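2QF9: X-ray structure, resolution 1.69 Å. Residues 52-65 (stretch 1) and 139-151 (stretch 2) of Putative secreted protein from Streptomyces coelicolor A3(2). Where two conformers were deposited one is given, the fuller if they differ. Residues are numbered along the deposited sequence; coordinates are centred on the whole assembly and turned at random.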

# COMPACT_ATOMS: atom_id res chain seq x y z
N ASN A 52 -3.27 -1.90 1.00
CA ASN A 52 -3.47 -3.23 0.44
C ASN A 52 -4.92 -3.37 -0.05
O ASN A 52 -5.18 -3.79 -1.20
CB ASN A 52 -3.15 -4.33 1.45
CG ASN A 52 -3.27 -5.71 0.86
OD1 ASN A 52 -2.59 -6.04 -0.12
ND2 ASN A 52 -4.14 -6.52 1.43
N GLN A 53 -5.87 -3.00 0.81
CA GLN A 53 -7.29 -3.05 0.43
C GLN A 53 -7.61 -2.13 -0.76
O GLN A 53 -8.42 -2.48 -1.64
CB GLN A 53 -8.17 -2.73 1.62
CG GLN A 53 -8.05 -3.75 2.74
CD GLN A 53 -8.87 -3.37 3.97
OE1 GLN A 53 -9.35 -2.25 4.09
NE2 GLN A 53 -9.02 -4.32 4.89
N ARG A 54 -6.99 -0.95 -0.79
CA ARG A 54 -7.12 -0.07 -1.94
C ARG A 54 -6.66 -0.77 -3.23
O ARG A 54 -7.38 -0.72 -4.24
CB ARG A 54 -6.38 1.24 -1.72
CG ARG A 54 -6.48 2.17 -2.90
CD ARG A 54 -5.91 3.54 -2.56
NE ARG A 54 -5.92 4.42 -3.73
CZ ARG A 54 -4.93 4.50 -4.61
NH1 ARG A 54 -3.86 3.71 -4.50
NH2 ARG A 54 -5.02 5.35 -5.63
N GLY A 55 -5.49 -1.41 -3.19
CA GLY A 55 -5.01 -2.20 -4.34
C GLY A 55 -5.99 -3.29 -4.75
O GLY A 55 -6.22 -3.50 -5.94
N MSE A 56 -6.57 -4.00 -3.78
CA MSE A 56 -7.57 -5.05 -4.09
C MSE A 56 -8.74 -4.46 -4.89
O MSE A 56 -9.10 -4.96 -5.96
CB MSE A 56 -8.09 -5.73 -2.81
CG MSE A 56 -7.06 -6.58 -2.09
SE MSE A 56 -7.81 -7.08 -0.35
CE MSE A 56 -6.54 -8.39 0.30
N MSE A 57 -9.29 -3.36 -4.39
CA MSE A 57 -10.48 -2.75 -5.00
C MSE A 57 -10.19 -2.14 -6.39
O MSE A 57 -10.99 -2.28 -7.35
CB MSE A 57 -11.09 -1.73 -4.04
CG MSE A 57 -11.67 -2.44 -2.80
SE MSE A 57 -12.54 -1.19 -1.57
CE MSE A 57 -10.93 -0.13 -1.08
N ILE A 58 -9.02 -1.50 -6.50
CA ILE A 58 -8.57 -0.98 -7.79
C ILE A 58 -8.34 -2.13 -8.77
O ILE A 58 -8.71 -2.04 -9.95
CB ILE A 58 -7.32 -0.11 -7.64
CG1 ILE A 58 -7.71 1.20 -6.91
CG2 ILE A 58 -6.73 0.20 -9.02
CD1 ILE A 58 -6.55 2.11 -6.58
N GLY A 59 -7.75 -3.22 -8.27
CA GLY A 59 -7.53 -4.42 -9.08
C GLY A 59 -8.84 -5.02 -9.58
O GLY A 59 -8.92 -5.51 -10.73
N TRP A 60 -9.88 -4.96 -8.75
CA TRP A 60 -11.21 -5.45 -9.18
C TRP A 60 -11.76 -4.57 -10.29
O TRP A 60 -12.21 -5.08 -11.33
CB TRP A 60 -12.19 -5.58 -8.00
CG TRP A 60 -11.76 -6.60 -6.96
CD1 TRP A 60 -10.95 -7.69 -7.17
CD2 TRP A 60 -12.11 -6.62 -5.58
NE1 TRP A 60 -10.78 -8.40 -5.98
CE2 TRP A 60 -11.48 -7.76 -5.00
CE3 TRP A 60 -12.91 -5.79 -4.77
CZ2 TRP A 60 -11.62 -8.08 -3.64
CZ3 TRP A 60 -13.04 -6.12 -3.40
CH2 TRP A 60 -12.40 -7.26 -2.86
N LEU A 61 -11.69 -3.26 -10.10
CA LEU A 61 -12.18 -2.33 -11.11
C LEU A 61 -11.45 -2.57 -12.44
O LEU A 61 -12.07 -2.59 -13.50
CB LEU A 61 -12.03 -0.88 -10.63
CG LEU A 61 -12.98 -0.45 -9.50
CD1 LEU A 61 -12.54 0.89 -8.93
CD2 LEU A 61 -14.44 -0.35 -10.01
N ASP A 62 -10.14 -2.79 -12.36
CA ASP A 62 -9.34 -3.05 -13.55
C ASP A 62 -9.77 -4.34 -14.23
O ASP A 62 -10.05 -4.34 -15.44
CB ASP A 62 -7.86 -3.08 -13.19
CG ASP A 62 -7.27 -1.69 -13.04
OD1 ASP A 62 -7.97 -0.69 -13.38
OD2 ASP A 62 -6.11 -1.59 -12.59
N LEU A 63 -9.87 -5.43 -13.46
CA LEU A 63 -10.28 -6.74 -13.97
C LEU A 63 -11.68 -6.66 -14.62
O LEU A 63 -11.95 -7.31 -15.65
CB LEU A 63 -10.28 -7.76 -12.83
CG LEU A 63 -10.52 -9.24 -13.15
CD1 LEU A 63 -9.36 -9.84 -13.91
CD2 LEU A 63 -10.72 -10.01 -11.87
N TRP A 64 -12.55 -5.84 -14.02
CA TRP A 64 -13.91 -5.64 -14.51
C TRP A 64 -14.00 -4.63 -15.67
O TRP A 64 -15.11 -4.39 -16.18
CB TRP A 64 -14.82 -5.19 -13.37
CG TRP A 64 -14.97 -6.19 -12.25
CD1 TRP A 64 -14.87 -7.56 -12.34
CD2 TRP A 64 -15.30 -5.91 -10.88
NE1 TRP A 64 -15.09 -8.13 -11.12
CE2 TRP A 64 -15.37 -7.15 -10.21
CE3 TRP A 64 -15.53 -4.72 -10.16
CZ2 TRP A 64 -15.66 -7.24 -8.83
CZ3 TRP A 64 -15.82 -4.82 -8.79
CH2 TRP A 64 -15.90 -6.07 -8.15
N ALA A 65 -12.87 -4.06 -16.09
CA ALA A 65 -12.83 -3.01 -17.12
C ALA A 65 -13.75 -1.81 -16.80
O ALA A 65 -14.50 -1.33 -17.66
CB ALA A 65 -13.15 -3.58 -18.50
N THR A 139 -22.93 -7.00 -4.29
CA THR A 139 -23.32 -8.34 -4.77
C THR A 139 -22.12 -9.30 -4.94
O THR A 139 -22.30 -10.52 -4.98
CB THR A 139 -24.13 -8.25 -6.10
OG1 THR A 139 -23.27 -7.87 -7.17
CG2 THR A 139 -25.27 -7.25 -5.99
N VAL A 140 -20.91 -8.75 -5.06
CA VAL A 140 -19.71 -9.55 -5.22
C VAL A 140 -19.22 -10.06 -3.86
O VAL A 140 -18.93 -9.27 -2.95
CB VAL A 140 -18.58 -8.76 -5.96
CG1 VAL A 140 -17.30 -9.57 -5.98
CG2 VAL A 140 -19.01 -8.38 -7.37
N GLY A 141 -19.14 -11.38 -3.73
CA GLY A 141 -18.89 -12.03 -2.45
C GLY A 141 -17.62 -11.54 -1.76
O GLY A 141 -17.65 -11.18 -0.59
N VAL A 142 -16.50 -11.51 -2.50
CA VAL A 142 -15.23 -11.12 -1.91
C VAL A 142 -15.26 -9.65 -1.43
O VAL A 142 -14.64 -9.31 -0.42
CB VAL A 142 -14.03 -11.41 -2.86
CG1 VAL A 142 -14.15 -10.63 -4.17
CG2 VAL A 142 -12.72 -11.17 -2.18
N GLU A 143 -15.98 -8.82 -2.17
CA GLU A 143 -16.15 -7.39 -1.84
C GLU A 143 -17.03 -7.18 -0.61
O GLU A 143 -16.70 -6.36 0.26
CB GLU A 143 -16.68 -6.61 -3.03
CG GLU A 143 -16.57 -5.11 -2.83
CD GLU A 143 -16.92 -4.31 -4.07
OE1 GLU A 143 -17.17 -4.91 -5.14
OE2 GLU A 143 -16.94 -3.07 -3.97
N LYS A 144 -18.15 -7.91 -0.54
CA LYS A 144 -19.02 -7.91 0.64
C LYS A 144 -18.24 -8.33 1.90
O LYS A 144 -18.35 -7.68 2.95
CB LYS A 144 -20.22 -8.86 0.44
CG LYS A 144 -21.27 -8.31 -0.51
CD LYS A 144 -22.40 -9.32 -0.72
CE LYS A 144 -23.43 -9.30 0.41
NZ LYS A 144 -24.32 -10.52 0.35
N ARG A 145 -17.46 -9.40 1.79
CA ARG A 145 -16.70 -9.91 2.91
C ARG A 145 -15.62 -8.92 3.33
O ARG A 145 -15.36 -8.76 4.53
CB ARG A 145 -16.09 -11.27 2.60
CG ARG A 145 -17.16 -12.35 2.44
CD ARG A 145 -16.59 -13.75 2.49
NE ARG A 145 -15.55 -13.97 1.49
CZ ARG A 145 -15.76 -14.42 0.26
NH1 ARG A 145 -16.99 -14.71 -0.16
NH2 ARG A 145 -14.73 -14.59 -0.56
N LEU A 146 -15.00 -8.27 2.34
CA LEU A 146 -14.00 -7.25 2.63
C LEU A 146 -14.62 -6.12 3.43
O LEU A 146 -14.05 -5.69 4.45
CB LEU A 146 -13.35 -6.71 1.35
CG LEU A 146 -12.03 -5.92 1.61
CD1 LEU A 146 -10.88 -6.83 2.07
CD2 LEU A 146 -11.61 -5.19 0.35
N ALA A 147 -15.78 -5.66 2.98
CA ALA A 147 -16.53 -4.59 3.65
C ALA A 147 -16.90 -4.98 5.10
O ALA A 147 -16.71 -4.20 6.03
CB ALA A 147 -17.78 -4.23 2.83
N ARG A 148 -17.39 -6.21 5.27
CA ARG A 148 -17.76 -6.72 6.60
C ARG A 148 -16.54 -6.74 7.55
O ARG A 148 -16.67 -6.47 8.75
CB ARG A 148 -18.38 -8.12 6.45
CG ARG A 148 -19.32 -8.56 7.57
CD ARG A 148 -20.57 -9.26 7.00
NE ARG A 148 -20.29 -10.05 5.79
CZ ARG A 148 -21.17 -10.31 4.83
NH1 ARG A 148 -22.41 -9.84 4.91
NH2 ARG A 148 -20.81 -11.03 3.78
N GLY A 149 -15.37 -7.03 7.00
CA GLY A 149 -14.11 -7.06 7.76
C GLY A 149 -13.66 -5.66 8.15
O GLY A 149 -13.11 -5.47 9.24
N MSE A 150 -13.92 -4.70 7.26
CA MSE A 150 -13.64 -3.29 7.56
C MSE A 150 -14.49 -2.77 8.70
O MSE A 150 -13.99 -2.04 9.54
CB MSE A 150 -13.84 -2.40 6.34
CG MSE A 150 -12.90 -2.72 5.19
SE MSE A 150 -13.23 -1.37 3.82
CE MSE A 150 -12.42 -2.26 2.28
N VAL A 151 -15.77 -3.16 8.75
CA VAL A 151 -16.61 -2.77 9.90
C VAL A 151 -15.96 -3.21 11.22
O VAL A 151 -15.77 -2.40 12.13
CB VAL A 151 -18.07 -3.26 9.75
CG1 VAL A 151 -18.91 -2.88 10.97
CG2 VAL A 151 -18.71 -2.65 8.47

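Two helices can be held together by apolar side-chain packing, with no hydrogen bond between them, and residues 52-63 and 141-151 of this putative secreted protein illustrate the principle. They run nearly antiparallel, at 159°, with axes no closer than 11.7 Å, and the two stretches together bury 483 Å². Large side chains span much of this spacing, and three cover the most surface: Trp 60, Leu 146 and Met 150.

Leu 146 is the knob, its side chain seated in a hole formed by Gln 53, Met 56, Met 57 and Trp 60. Its branched end touches all four: CD1 lies 3.9 Å from SE of Met 56, a selenomethionine, and CD2 lies 3.9 Å from CH2 of Trp 60.

Trp 60, the residue with the most covered surface, reaches across with its six-membered ring. CZ2 meets CG2 of Val 142 at 3.6 Å, and CZ3 packs 3.7 Å from CB of Glu 143, so even an acidic residue contributes its aliphatic part here.

At one end, the long, unbranched selenomethionine Met 150 brings CE within 4.0 Å of SE of selenomethionine Met 57 and 3.6 Å of OE1 of Gln 53. At the other, Trp 64 places CZ2 3.8 Å from CG2 of Val 140, while OE1 of Glu 143 approaches the ring edge, 3.5 Å from CH2.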